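Local coordinates for major royal jelly protein 1 (Apis mellifera, PDB 5YYL) that serves as the most abundant protein of royal jelly, probably nourishing larvae fed by nurse bees, and binds the sterol 24-methylenecholesterol, at residues A[185-190]-A[252-257]; A[229-234]-A[265-270]; A[66-71]-A[125-130]; A[353-358]-A[381-386]. One frame throughout, in Å; residues are numbered along the deposited sequence.

Contact 1: residues A[185-190]-A[252-257]; sequences LSSLAV and GISGMA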
loop_
_atom_site.group_PDB
_atom_site.type_symbol
_atom_site.label_atom_id
_atom_site.label_comp_id
_atom_site.label_asym_id
_atom_site.label_seq_id
_atom_site.Cartn_x
_atom_site.Cartn_y
_atom_site.Cartn_z
ATOM N N LEU A 185 -3.279 -33.681 -40.082
ATOM C CA LEU A 185 -4.054 -33.095 -38.995
ATOM C C LEU A 185 -3.522 -31.691 -38.646
ATOM O O LEU A 185 -2.461 -31.545 -38.026
ATOM C CB LEU A 185 -4.019 -34.048 -37.786
ATOM C CG LEU A 185 -4.417 -35.516 -38.080
ATOM C CD1 LEU A 185 -4.686 -36.311 -36.817
ATOM C CD2 LEU A 185 -5.639 -35.603 -38.980
ATOM N N SER A 186 -4.255 -30.665 -39.060
ATOM C CA SER A 186 -3.760 -29.276 -39.133
ATOM C C SER A 186 -4.545 -28.217 -38.330
ATOM O O SER A 186 -4.326 -27.025 -38.526
ATOM C CB SER A 186 -3.861 -28.871 -40.599
ATOM O OG SER A 186 -5.250 -28.791 -41.015
ATOM N N SER A 187 -5.501 -28.643 -37.507
ATOM C CA SER A 187 -6.401 -27.717 -36.807
ATOM C C SER A 187 -7.052 -28.414 -35.614
ATOM O O SER A 187 -7.287 -29.621 -35.644
ATOM C CB SER A 187 -7.477 -27.166 -37.761
ATOM O OG SER A 187 -7.749 -25.795 -37.492
ATOM N N LEU A 188 -7.315 -27.646 -34.565
ATOM C CA LEU A 188 -7.702 -28.208 -33.277
ATOM C C LEU A 188 -8.603 -27.240 -32.534
ATOM O O LEU A 188 -8.413 -26.015 -32.587
ATOM C CB LEU A 188 -6.467 -28.510 -32.431
ATOM C CG LEU A 188 -6.618 -29.034 -31.001
ATOM C CD1 LEU A 188 -7.156 -30.454 -31.026
ATOM C CD2 LEU A 188 -5.273 -28.948 -30.289
ATOM N N ALA A 189 -9.587 -27.796 -31.843
ATOM C CA ALA A 189 -10.496 -27.015 -31.018
ATOM C C ALA A 189 -11.023 -27.919 -29.931
ATOM O O ALA A 189 -11.262 -29.094 -30.175
ATOM C CB ALA A 189 -11.632 -26.476 -31.849
ATOM N N VAL A 190 -11.205 -27.373 -28.731
ATOM C CA VAL A 190 -11.568 -28.169 -27.575
ATOM C C VAL A 190 -12.758 -27.555 -26.845
ATOM O O VAL A 190 -12.810 -26.354 -26.641
ATOM C CB VAL A 190 -10.361 -28.279 -26.634
ATOM C CG1 VAL A 190 -10.703 -29.127 -25.412
ATOM C CG2 VAL A 190 -9.158 -28.848 -27.384
ATOM N N GLY A 252 -7.971 -28.868 -47.955
ATOM C CA GLY A 252 -9.358 -28.671 -47.506
ATOM C C GLY A 252 -9.476 -28.148 -46.085
ATOM O O GLY A 252 -8.746 -27.232 -45.697
ATOM N N ILE A 253 -10.390 -28.734 -45.313
ATOM C CA ILE A 253 -10.747 -28.237 -43.965
ATOM C C ILE A 253 -9.552 -27.947 -43.063
ATOM O O ILE A 253 -8.792 -28.828 -42.690
ATOM C CB ILE A 253 -11.753 -29.171 -43.240
ATOM C CG1 ILE A 253 -12.239 -28.538 -41.941
ATOM C CG2 ILE A 253 -11.190 -30.567 -43.011
ATOM C CD1 ILE A 253 -13.389 -29.288 -41.310
ATOM N N SER A 254 -9.396 -26.669 -42.747
ATOM C CA SER A 254 -8.559 -26.195 -41.639
ATOM C C SER A 254 -9.146 -24.874 -41.096
ATOM O O SER A 254 -10.304 -24.552 -41.370
ATOM C CB SER A 254 -7.104 -26.027 -42.095
ATOM O OG SER A 254 -6.235 -26.251 -40.995
ATOM N N GLY A 255 -8.365 -24.118 -40.334
ATOM C CA GLY A 255 -8.828 -22.861 -39.786
ATOM C C GLY A 255 -10.102 -23.006 -38.973
ATOM O O GLY A 255 -11.061 -22.269 -39.176
ATOM N N MET A 256 -10.109 -23.947 -38.037
ATOM C CA MET A 256 -11.271 -24.143 -37.181
ATOM C C MET A 256 -11.301 -23.149 -36.013
ATOM O O MET A 256 -10.271 -22.624 -35.607
ATOM C CB MET A 256 -11.308 -25.570 -36.659
ATOM C CG MET A 256 -11.467 -26.605 -37.762
ATOM S SD MET A 256 -12.164 -28.144 -37.118
ATOM C CE MET A 256 -10.962 -28.573 -35.867
ATOM N N ALA A 257 -12.503 -22.922 -35.486
ATOM C CA ALA A 257 -12.726 -22.049 -34.339
ATOM C C ALA A 257 -14.099 -22.270 -33.735
ATOM O O ALA A 257 -15.110 -22.023 -34.383
ATOM C CB ALA A 257 -12.598 -20.598 -34.743
#
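Hydroxyl groups make the tight end of this contact, where strands 185-190 and 253-257 run almost in the same direction, their axes 6.0 Å apart at closest and inclined by 19°. Ser186 OG, held in the crowded position between its own backbone N and carbonyl carbon, meets Ser254 OG tip to tip at 2.7 Å; either hydroxyl could be the donor. Next to it, Ser187 OG receives the backbone N-H of Met256 at 3.0 Å along a nearly straight line (174°). A side-chain oxygen thus does what a strand carbonyl would do in a sheet, and no backbone-to-backbone bond joins the two segments. Met256 folds over the same serine: its chain bends at the last torsion, bringing CG to 4.0 Å from Ser187 CB and CE to 3.8 Å from Ser187 O. Farther along, the contact loosens. Ala189 is reached no more closely than 4.3 Å, from its N to Met256 CE, and the CB of Leu188 points away, its side chain packing on Lys126 and Ala128 instead. Side chains do the bridging here; neighbouring inner strands, each the first of its own four-stranded antiparallel sheet, are typical of adjacent blades in a six-bladed beta-propeller.

Contact 2: residues A[229-234]-A[265-270]; sequences NTFDYD and LYYSPV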
loop_
_atom_site.group_PDB
_atom_site.type_symbol
_atom_site.label_atom_id
_atom_site.label_comp_id
_atom_site.label_asym_id
_atom_site.label_seq_id
_atom_site.Cartn_x
_atom_site.Cartn_y
_atom_site.Cartn_z
ATOM N N ASN A 229 -18.797 -32.177 -48.536
ATOM C CA ASN A 229 -18.316 -31.362 -49.660
ATOM C C ASN A 229 -17.809 -29.999 -49.161
ATOM O O ASN A 229 -16.963 -29.372 -49.807
ATOM C CB ASN A 229 -19.405 -31.202 -50.750
ATOM C CG ASN A 229 -20.580 -30.323 -50.307
ATOM O OD1 ASN A 229 -21.242 -30.595 -49.298
ATOM N ND2 ASN A 229 -20.848 -29.267 -51.075
ATOM N N THR A 230 -18.334 -29.560 -48.009
ATOM C CA THR A 230 -17.841 -28.385 -47.293
ATOM C C THR A 230 -16.418 -28.568 -46.751
ATOM O O THR A 230 -15.708 -27.580 -46.582
ATOM C CB THR A 230 -18.791 -27.981 -46.139
ATOM O OG1 THR A 230 -18.838 -29.008 -45.146
ATOM C CG2 THR A 230 -20.206 -27.699 -46.679
ATOM N N PHE A 231 -16.018 -29.814 -46.484
ATOM C CA PHE A 231 -14.622 -30.156 -46.116
ATOM C C PHE A 231 -13.653 -30.275 -47.305
ATOM O O PHE A 231 -12.438 -30.407 -47.086
ATOM C CB PHE A 231 -14.549 -31.478 -45.330
ATOM C CG PHE A 231 -15.385 -31.530 -44.092
ATOM C CD1 PHE A 231 -16.062 -30.421 -43.581
ATOM C CD2 PHE A 231 -15.470 -32.724 -43.414
ATOM C CE1 PHE A 231 -16.837 -30.534 -42.435
ATOM C CE2 PHE A 231 -16.238 -32.845 -42.270
ATOM C CZ PHE A 231 -16.927 -31.751 -41.776
ATOM N N ASP A 232 -14.163 -30.264 -48.533
ATOM C CA ASP A 232 -13.334 -30.517 -49.716
ATOM C C ASP A 232 -12.717 -29.230 -50.237
ATOM O O ASP A 232 -13.292 -28.150 -50.076
ATOM C CB ASP A 232 -14.147 -31.175 -50.840
ATOM C CG ASP A 232 -14.614 -32.585 -50.499
ATOM O OD1 ASP A 232 -15.606 -33.026 -51.144
ATOM O OD2 ASP A 232 -13.999 -33.256 -49.627
ATOM N N TYR A 233 -11.551 -29.360 -50.879
ATOM C CA TYR A 233 -10.851 -28.217 -51.455
ATOM C C TYR A 233 -11.533 -27.795 -52.751
ATOM O O TYR A 233 -12.093 -28.634 -53.457
ATOM C CB TYR A 233 -9.358 -28.526 -51.678
ATOM C CG TYR A 233 -8.954 -29.096 -53.027
ATOM C CD1 TYR A 233 -8.553 -28.257 -54.063
ATOM C CD2 TYR A 233 -8.940 -30.470 -53.257
ATOM C CE1 TYR A 233 -8.172 -28.762 -55.298
ATOM C CE2 TYR A 233 -8.548 -30.993 -54.491
ATOM C CZ TYR A 233 -8.167 -30.125 -55.510
ATOM O OH TYR A 233 -7.776 -30.589 -56.743
ATOM N N ASP A 234 -11.496 -26.496 -53.050
ATOM C CA ASP A 234 -12.046 -25.967 -54.283
ATOM C C ASP A 234 -10.880 -25.617 -55.206
ATOM O O ASP A 234 -10.036 -24.798 -54.834
ATOM C CB ASP A 234 -12.885 -24.734 -53.975
ATOM C CG ASP A 234 -13.729 -24.286 -55.148
ATOM O OD1 ASP A 234 -13.418 -24.659 -56.303
ATOM O OD2 ASP A 234 -14.708 -23.542 -54.907
ATOM N N LEU A 265 -18.802 -24.684 -34.582
ATOM C CA LEU A 265 -17.414 -24.875 -34.992
ATOM C C LEU A 265 -17.276 -24.329 -36.413
ATOM O O LEU A 265 -17.637 -24.998 -37.389
ATOM C CB LEU A 265 -17.047 -26.358 -34.942
ATOM C CG LEU A 265 -15.673 -26.754 -35.459
ATOM C CD1 LEU A 265 -14.602 -26.128 -34.581
ATOM C CD2 LEU A 265 -15.573 -28.266 -35.480
ATOM N N TYR A 266 -16.781 -23.094 -36.519
ATOM C CA TYR A 266 -16.540 -22.452 -37.820
ATOM C C TYR A 266 -15.301 -23.046 -38.461
ATOM O O TYR A 266 -14.384 -23.438 -37.753
ATOM C CB TYR A 266 -16.381 -20.942 -37.679
ATOM C CG TYR A 266 -17.626 -20.265 -37.173
ATOM C CD1 TYR A 266 -18.624 -19.847 -38.049
ATOM C CD2 TYR A 266 -17.803 -20.042 -35.822
ATOM C CE1 TYR A 266 -19.780 -19.236 -37.584
ATOM C CE2 TYR A 266 -18.934 -19.423 -35.343
ATOM C CZ TYR A 266 -19.920 -19.020 -36.218
ATOM O OH TYR A 266 -21.050 -18.417 -35.724
ATOM N N TYR A 267 -15.292 -23.111 -39.787
ATOM C CA TYR A 267 -14.182 -23.665 -40.553
ATOM C C TYR A 267 -14.299 -23.257 -42.014
ATOM O O TYR A 267 -15.278 -22.622 -42.394
ATOM C CB TYR A 267 -14.157 -25.192 -40.459
ATOM C CG TYR A 267 -15.344 -25.862 -41.113
ATOM C CD1 TYR A 267 -15.270 -26.343 -42.416
ATOM C CD2 TYR A 267 -16.553 -26.014 -40.423
ATOM C CE1 TYR A 267 -16.366 -26.961 -43.006
ATOM C CE2 TYR A 267 -17.651 -26.626 -41.001
ATOM C CZ TYR A 267 -17.555 -27.101 -42.284
ATOM O OH TYR A 267 -18.644 -27.713 -42.862
ATOM N N SER A 268 -13.307 -23.631 -42.815
ATOM C CA SER A 268 -13.399 -23.526 -44.264
ATOM C C SER A 268 -12.280 -24.307 -44.911
ATOM O O SER A 268 -11.234 -24.482 -44.309
ATOM C CB SER A 268 -13.316 -22.076 -44.707
ATOM O OG SER A 268 -12.136 -21.460 -44.246
ATOM N N PRO A 269 -12.489 -24.812 -46.130
ATOM C CA PRO A 269 -11.317 -25.386 -46.808
ATOM C C PRO A 269 -10.295 -24.279 -47.125
ATOM O O PRO A 269 -10.704 -23.126 -47.367
ATOM C CB PRO A 269 -11.896 -26.019 -48.085
ATOM C CG PRO A 269 -13.382 -25.946 -47.974
ATOM C CD PRO A 269 -13.724 -24.931 -46.935
ATOM N N VAL A 270 -9.004 -24.624 -47.086
ATOM C CA VAL A 270 -7.909 -23.666 -47.326
ATOM C C VAL A 270 -8.044 -23.055 -48.715
ATOM O O VAL A 270 -7.997 -21.842 -48.870
ATOM C CB VAL A 270 -6.512 -24.333 -47.197
ATOM C CG1 VAL A 270 -5.382 -23.417 -47.673
ATOM C CG2 VAL A 270 -6.257 -24.778 -45.759
#
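Phe231 turns its CD1-CE1 edge to the ring of Tyr267 in an offset edge-to-face (T-shaped) pair, centroids 5.3 Å apart and planes at 77°. The CB of Phe231 points away from strand 265-269, but with CG anti to the carbonyl carbon (chi1 -56°) the ring swings back, so that CE1 comes to 3.5 Å from Tyr267 CZ. The opposing ring is set by its own first torsion: Tyr267 CG occupies the crowded position between backbone N and carbonyl carbon (chi1 66°), which directs the phenol toward the 229-234 loop. There Tyr267 OH bonds to Thr230 OG1 at 2.6 Å, with OG1 near the plane of the tyrosine ring and the two side chains crossing at about a right angle. Thr230 OG1 is also bonded to Ser228 OG. Beside this aromatic pair, Pro269 presents its ring carbons to backbone oxygens of the loop, CG lying 3.0 Å from Asp232 O and 3.2 Å from Thr230 O. Tyr295 meets the Phe231 ring from the far strand of the same sheet as Tyr267, and Ile253 touches both aromatic side chains. The chemistry is that of a mixed seam: an aromatic pair, proline carbons against carbonyl oxygens, and a run of three hydroxyls, those of Ser228, Thr230 and Tyr267, in which the phenol oxygen finds a polar partner and probably stays neutral.

Contact 3: residues A[66-71]-A[125-130]; sequences PSDIDQ and SKLAID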
loop_
_atom_site.group_PDB
_atom_site.type_symbol
_atom_site.label_atom_id
_atom_site.label_comp_id
_atom_site.label_asym_id
_atom_site.label_seq_id
_atom_site.Cartn_x
_atom_site.Cartn_y
_atom_site.Cartn_z
ATOM N N PRO A 66 7.075 -21.774 -37.421
ATOM C CA PRO A 66 6.116 -21.922 -36.334
ATOM C C PRO A 66 4.735 -22.303 -36.847
ATOM O O PRO A 66 4.291 -21.793 -37.861
ATOM C CB PRO A 66 6.114 -20.536 -35.686
ATOM C CG PRO A 66 6.442 -19.600 -36.807
ATOM C CD PRO A 66 7.230 -20.367 -37.841
ATOM N N SER A 67 4.082 -23.204 -36.143
ATOM C CA SER A 67 2.766 -23.692 -36.505
ATOM C C SER A 67 1.674 -23.024 -35.657
ATOM O O SER A 67 0.684 -22.547 -36.200
ATOM C CB SER A 67 2.721 -25.210 -36.334
ATOM O OG SER A 67 1.450 -25.720 -36.681
ATOM N N ASP A 68 1.853 -23.013 -34.337
ATOM C CA ASP A 68 0.844 -22.494 -33.417
ATOM C C ASP A 68 1.481 -21.745 -32.245
ATOM O O ASP A 68 2.653 -21.926 -31.948
ATOM C CB ASP A 68 -0.024 -23.661 -32.895
ATOM C CG ASP A 68 -1.416 -23.220 -32.376
ATOM O OD1 ASP A 68 -1.782 -22.043 -32.494
ATOM O OD2 ASP A 68 -2.171 -24.065 -31.852
ATOM N N ILE A 69 0.696 -20.872 -31.616
ATOM C CA ILE A 69 1.064 -20.210 -30.365
ATOM C C ILE A 69 -0.066 -20.402 -29.389
ATOM O O ILE A 69 -1.201 -20.675 -29.786
ATOM C CB ILE A 69 1.329 -18.695 -30.534
ATOM C CG1 ILE A 69 0.106 -17.951 -31.091
ATOM C CG2 ILE A 69 2.519 -18.477 -31.456
ATOM C CD1 ILE A 69 0.253 -16.443 -31.157
ATOM N N ASP A 70 0.250 -20.273 -28.113
ATOM C CA ASP A 70 -0.773 -20.127 -27.088
ATOM C C ASP A 70 -0.143 -19.450 -25.867
ATOM O O ASP A 70 1.012 -19.036 -25.918
ATOM C CB ASP A 70 -1.434 -21.474 -26.769
ATOM C CG ASP A 70 -2.898 -21.324 -26.339
ATOM O OD1 ASP A 70 -3.150 -20.504 -25.400
ATOM O OD2 ASP A 70 -3.778 -22.037 -26.906
ATOM N N GLN A 71 -0.902 -19.304 -24.789
ATOM C CA GLN A 71 -0.475 -18.503 -23.660
ATOM C C GLN A 71 -1.179 -18.998 -22.426
ATOM O O GLN A 71 -2.393 -19.211 -22.464
ATOM C CB GLN A 71 -0.823 -17.035 -23.924
ATOM C CG GLN A 71 -0.488 -16.067 -22.794
ATOM C CD GLN A 71 -1.520 -16.014 -21.677
ATOM O OE1 GLN A 71 -2.719 -16.137 -21.919
ATOM N NE2 GLN A 71 -1.059 -15.833 -20.449
ATOM N N SER A 125 1.375 -29.770 -34.011
ATOM C CA SER A 125 0.754 -29.012 -35.075
ATOM C C SER A 125 -0.066 -27.852 -34.498
ATOM O O SER A 125 0.026 -26.732 -34.991
ATOM C CB SER A 125 -0.134 -29.946 -35.899
ATOM O OG SER A 125 -0.629 -29.296 -37.046
ATOM N N LYS A 126 -0.835 -28.130 -33.439
ATOM C CA LYS A 126 -1.761 -27.165 -32.847
ATOM C C LYS A 126 -1.907 -27.373 -31.342
ATOM O O LYS A 126 -1.698 -28.473 -30.848
ATOM C CB LYS A 126 -3.129 -27.300 -33.515
ATOM C CG LYS A 126 -3.622 -26.067 -34.256
ATOM C CD LYS A 126 -2.831 -25.792 -35.526
ATOM C CE LYS A 126 -3.063 -24.357 -36.020
ATOM N NZ LYS A 126 -2.016 -23.956 -37.005
ATOM N N LEU A 127 -2.289 -26.314 -30.637
ATOM C CA LEU A 127 -2.465 -26.320 -29.188
ATOM C C LEU A 127 -3.828 -25.764 -28.801
ATOM O O LEU A 127 -4.484 -25.079 -29.572
ATOM C CB LEU A 127 -1.385 -25.495 -28.503
ATOM C CG LEU A 127 0.073 -25.833 -28.810
ATOM C CD1 LEU A 127 0.995 -24.793 -28.162
ATOM C CD2 LEU A 127 0.448 -27.243 -28.351
ATOM N N ALA A 128 -4.241 -26.087 -27.587
ATOM C CA ALA A 128 -5.495 -25.608 -27.032
ATOM C C ALA A 128 -5.442 -25.692 -25.518
ATOM O O ALA A 128 -4.963 -26.689 -24.976
ATOM C CB ALA A 128 -6.647 -26.429 -27.551
ATOM N N ILE A 129 -5.943 -24.658 -24.845
ATOM C CA ILE A 129 -6.000 -24.623 -23.396
ATOM C C ILE A 129 -7.465 -24.523 -22.957
ATOM O O ILE A 129 -8.232 -23.710 -23.473
ATOM C CB ILE A 129 -5.137 -23.484 -22.841
ATOM C CG1 ILE A 129 -3.759 -23.500 -23.537
ATOM C CG2 ILE A 129 -5.018 -23.626 -21.338
ATOM C CD1 ILE A 129 -2.619 -22.775 -22.830
ATOM N N ASP A 130 -7.851 -25.370 -22.006
ATOM C CA ASP A 130 -9.248 -25.477 -21.573
ATOM C C ASP A 130 -9.463 -24.783 -20.231
ATOM O O ASP A 130 -8.498 -24.303 -19.619
ATOM C CB ASP A 130 -9.705 -26.949 -21.558
ATOM C CG ASP A 130 -9.074 -27.796 -20.431
ATOM O OD1 ASP A 130 -8.510 -27.263 -19.449
ATOM O OD2 ASP A 130 -9.181 -29.037 -20.531
#
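Two carboxylates are the flat groups here. Ile129 lays CG1 over one face of the Asp70 carboxylate, 3.7 Å from Asp70 CG, while at the edge Asp70 OD1 uses its anti lone pair for Gln71 N at 2.6 Å. Lys358 and Lys360 form salt bridges with the two oxygens, OD2 and OD1 respectively, which probably keeps this buried acid ionised. Asp68, its CG anti to the backbone N, reaches across the strands: OD2 takes Leu127 N-H on its anti lone pair at 2.6 Å and 159°. The Lys126 chain, bent at chi2, passes the same carboxylate with CG 3.4 Å from Asp68 OD2, then carries NZ to Ser67 O at 3.2 Å, arriving 51° out of the carbonyl plane. Ser67 OG, anti to its own N, donates to Ser125 O at a modelled 2.4 Å, in the carbonyl plane and on a lone pair, whereas Ser125 OG turns to Leu185 O. Every bond across therefore involves a side chain, although the strand axes pass within 5.6 Å and are practically parallel (5°). Polar side chains join the strands here; parallel inner strands of consecutive antiparallel sheets, set round the middle of the molecule, are the arrangement of adjacent blades in a beta-propeller.

Contact 4: residues A[353-358]-A[381-386]; sequences MIASMK and LSNKMQ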
loop_
_atom_site.group_PDB
_atom_site.type_symbol
_atom_site.label_atom_id
_atom_site.label_comp_id
_atom_site.label_asym_id
_atom_site.label_seq_id
_atom_site.Cartn_x
_atom_site.Cartn_y
_atom_site.Cartn_z
ATOM N N MET A 353 0.969 -14.265 -43.473
ATOM C CA MET A 353 0.121 -15.431 -43.263
ATOM C C MET A 353 -0.220 -15.595 -41.786
ATOM O O MET A 353 0.609 -16.016 -40.979
ATOM C CB MET A 353 0.771 -16.701 -43.807
ATOM C CG MET A 353 -0.054 -17.976 -43.544
ATOM S SD MET A 353 -1.665 -18.162 -44.416
ATOM C CE MET A 353 -2.154 -19.792 -43.840
ATOM N N ILE A 354 -1.457 -15.294 -41.436
ATOM C CA ILE A 354 -1.904 -15.475 -40.068
ATOM C C ILE A 354 -2.072 -16.984 -39.824
ATOM O O ILE A 354 -3.106 -17.569 -40.130
ATOM C CB ILE A 354 -3.182 -14.662 -39.773
ATOM C CG1 ILE A 354 -2.869 -13.176 -39.899
ATOM C CG2 ILE A 354 -3.713 -14.955 -38.379
ATOM C CD1 ILE A 354 -4.094 -12.287 -39.885
ATOM N N ALA A 355 -1.021 -17.608 -39.301
ATOM C CA ALA A 355 -1.034 -19.041 -39.049
ATOM C C ALA A 355 -1.767 -19.413 -37.783
ATOM O O ALA A 355 -2.152 -20.572 -37.619
ATOM C CB ALA A 355 0.386 -19.561 -38.968
ATOM N N SER A 356 -1.923 -18.469 -36.850
ATOM C CA SER A 356 -2.643 -18.789 -35.622
ATOM C C SER A 356 -3.210 -17.601 -34.905
ATOM O O SER A 356 -2.672 -16.518 -35.009
ATOM C CB SER A 356 -1.752 -19.565 -34.661
ATOM O OG SER A 356 -2.567 -20.378 -33.852
ATOM N N MET A 357 -4.316 -17.820 -34.200
ATOM C CA MET A 357 -4.947 -16.813 -33.359
ATOM C C MET A 357 -5.568 -17.433 -32.125
ATOM O O MET A 357 -6.131 -18.525 -32.194
ATOM C CB MET A 357 -6.026 -16.086 -34.134
ATOM C CG MET A 357 -5.449 -15.159 -35.161
ATOM S SD MET A 357 -6.746 -14.295 -36.058
ATOM C CE MET A 357 -5.739 -12.860 -36.400
ATOM N N LYS A 358 -5.438 -16.751 -30.995
ATOM C CA LYS A 358 -6.093 -17.160 -29.758
ATOM C C LYS A 358 -6.641 -15.919 -29.071
ATOM O O LYS A 358 -6.134 -14.821 -29.284
ATOM C CB LYS A 358 -5.113 -17.870 -28.821
ATOM C CG LYS A 358 -4.358 -19.032 -29.438
ATOM C CD LYS A 358 -5.264 -20.221 -29.659
ATOM C CE LYS A 358 -4.583 -21.318 -30.456
ATOM N NZ LYS A 358 -3.579 -22.051 -29.625
ATOM N N LEU A 381 -0.245 -15.072 -34.418
ATOM C CA LEU A 381 1.009 -15.533 -35.026
ATOM C C LEU A 381 0.915 -15.263 -36.496
ATOM O O LEU A 381 0.003 -15.740 -37.165
ATOM C CB LEU A 381 1.263 -17.034 -34.833
ATOM C CG LEU A 381 2.503 -17.581 -35.564
ATOM C CD1 LEU A 381 3.774 -16.933 -35.043
ATOM C CD2 LEU A 381 2.601 -19.087 -35.419
ATOM N N SER A 382 1.874 -14.500 -36.991
ATOM C CA SER A 382 1.940 -14.147 -38.372
ATOM C C SER A 382 3.356 -14.441 -38.839
ATOM O O SER A 382 4.247 -13.582 -38.813
ATOM C CB SER A 382 1.595 -12.688 -38.487
ATOM O OG SER A 382 2.071 -12.166 -39.683
ATOM N N ASN A 383 3.572 -15.705 -39.199
ATOM C CA ASN A 383 4.724 -16.117 -39.989
ATOM C C ASN A 383 4.572 -15.627 -41.433
ATOM O O ASN A 383 3.685 -14.811 -41.732
ATOM C CB ASN A 383 4.962 -17.634 -39.891
ATOM C CG ASN A 383 3.798 -18.483 -40.389
ATOM O OD1 ASN A 383 3.151 -18.196 -41.412
ATOM N ND2 ASN A 383 3.546 -19.577 -39.667
ATOM N N LYS A 384 5.464 -16.073 -42.316
ATOM C CA LYS A 384 5.370 -15.773 -43.735
ATOM C C LYS A 384 5.410 -17.084 -44.522
ATOM O O LYS A 384 6.413 -17.402 -45.178
ATOM C CB LYS A 384 6.507 -14.832 -44.126
ATOM C CG LYS A 384 6.374 -13.460 -43.482
ATOM C CD LYS A 384 6.984 -12.325 -44.305
ATOM C CE LYS A 384 8.450 -12.101 -44.012
ATOM N NZ LYS A 384 8.855 -10.756 -44.496
ATOM N N MET A 385 4.304 -17.838 -44.436
ATOM C CA MET A 385 4.140 -19.128 -45.142
ATOM C C MET A 385 4.436 -19.035 -46.637
ATOM O O MET A 385 4.949 -19.990 -47.216
ATOM C CB MET A 385 2.730 -19.716 -44.937
ATOM C CG MET A 385 2.526 -21.063 -45.634
ATOM S SD MET A 385 1.174 -22.104 -45.048
ATOM C CE MET A 385 1.961 -23.012 -43.716
ATOM N N GLN A 386 4.119 -17.894 -47.250
ATOM C CA GLN A 386 4.484 -17.665 -48.647
ATOM C C GLN A 386 5.995 -17.830 -48.912
ATOM O O GLN A 386 6.380 -18.351 -49.965
ATOM C CB GLN A 386 3.948 -16.332 -49.171
ATOM C CG GLN A 386 4.806 -15.107 -48.932
ATOM C CD GLN A 386 4.963 -14.778 -47.481
ATOM O OE1 GLN A 386 4.203 -15.233 -46.635
ATOM N NE2 GLN A 386 5.950 -13.967 -47.185
#
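Backbone hydrogen bonds carry this antiparallel pairing, whose strand axes come within 4.7 Å. Leu381 N donates to Ser356 O at 2.9 Å, arriving above the carbonyl plane. In return Leu381 O receives two amides, both weakly: Ala355 N at 3.0 Å with a bent approach (124°) and Ser356 N at 3.4 Å. Two consecutive residues thus face one partner, and the extra residue is accommodated by the helical backbone of Ala355 (psi -21°). Near the other end Met353 N bonds to Asn383 O at 3.3 Å, also from above the carbonyl plane, where the pairing is loose. CA-H...O contacts fill in between, from Ser382 CA to Met353 O and from Ile354 CA to Leu381 O.

Polar side-chain bonds involve Asn383 and Ser382. With Asn383 CG in the crowded position between N and the carbonyl carbon, the amide swings back over the bulge: ND2 makes a weak bond to Pro66 O, while OD1 weakly accepts Met385 N at the turn into helix 385-389. Ser382, on the face of the sheet that also carries Ile354, bonds through OG to Thr350 O.

Van der Waals contacts are few. The Asn383 amide packs closely on the Ala355 methyl, ND2 to CB 3.2 Å. Met353, bent at chi2, lies alongside Met385, CG to CB 3.6 Å, though Met385 is poorly ordered. Leu381, which shares its face of the sheet with Ser356, brings CD2 to 4.2 Å from Ala355 CB. The arrangement is a classic beta bulge in the hairpin of strands 353-361 and 373-383, within one blade of the propeller.

How the contacts relate
Contacts 3 and 1 bridge inner strands of successive sheets, and they meet where Ser125 OG bonds to Leu185 O (3.1 Å). Contact 2 adjoins contact 1, centres about 10 Å apart: strands 253-258 and 264-269 pair in one sheet, Ala257 O lying 2.9 Å from Tyr266 N. Contact 4, inside another sheet, closes the ring back on contact 3 through the salt bridge of Lys358 NZ with Asp70 OD2 (2.7 Å); their centres are about 12 Å apart. Contacts 2 and 3, with centres about 21 Å apart, do not touch. Ile373 of the sterol pocket lies on strand 373-383 of contact 4; the side chain of Gln71, in contact 3, is about 13 Å from a bound sterol.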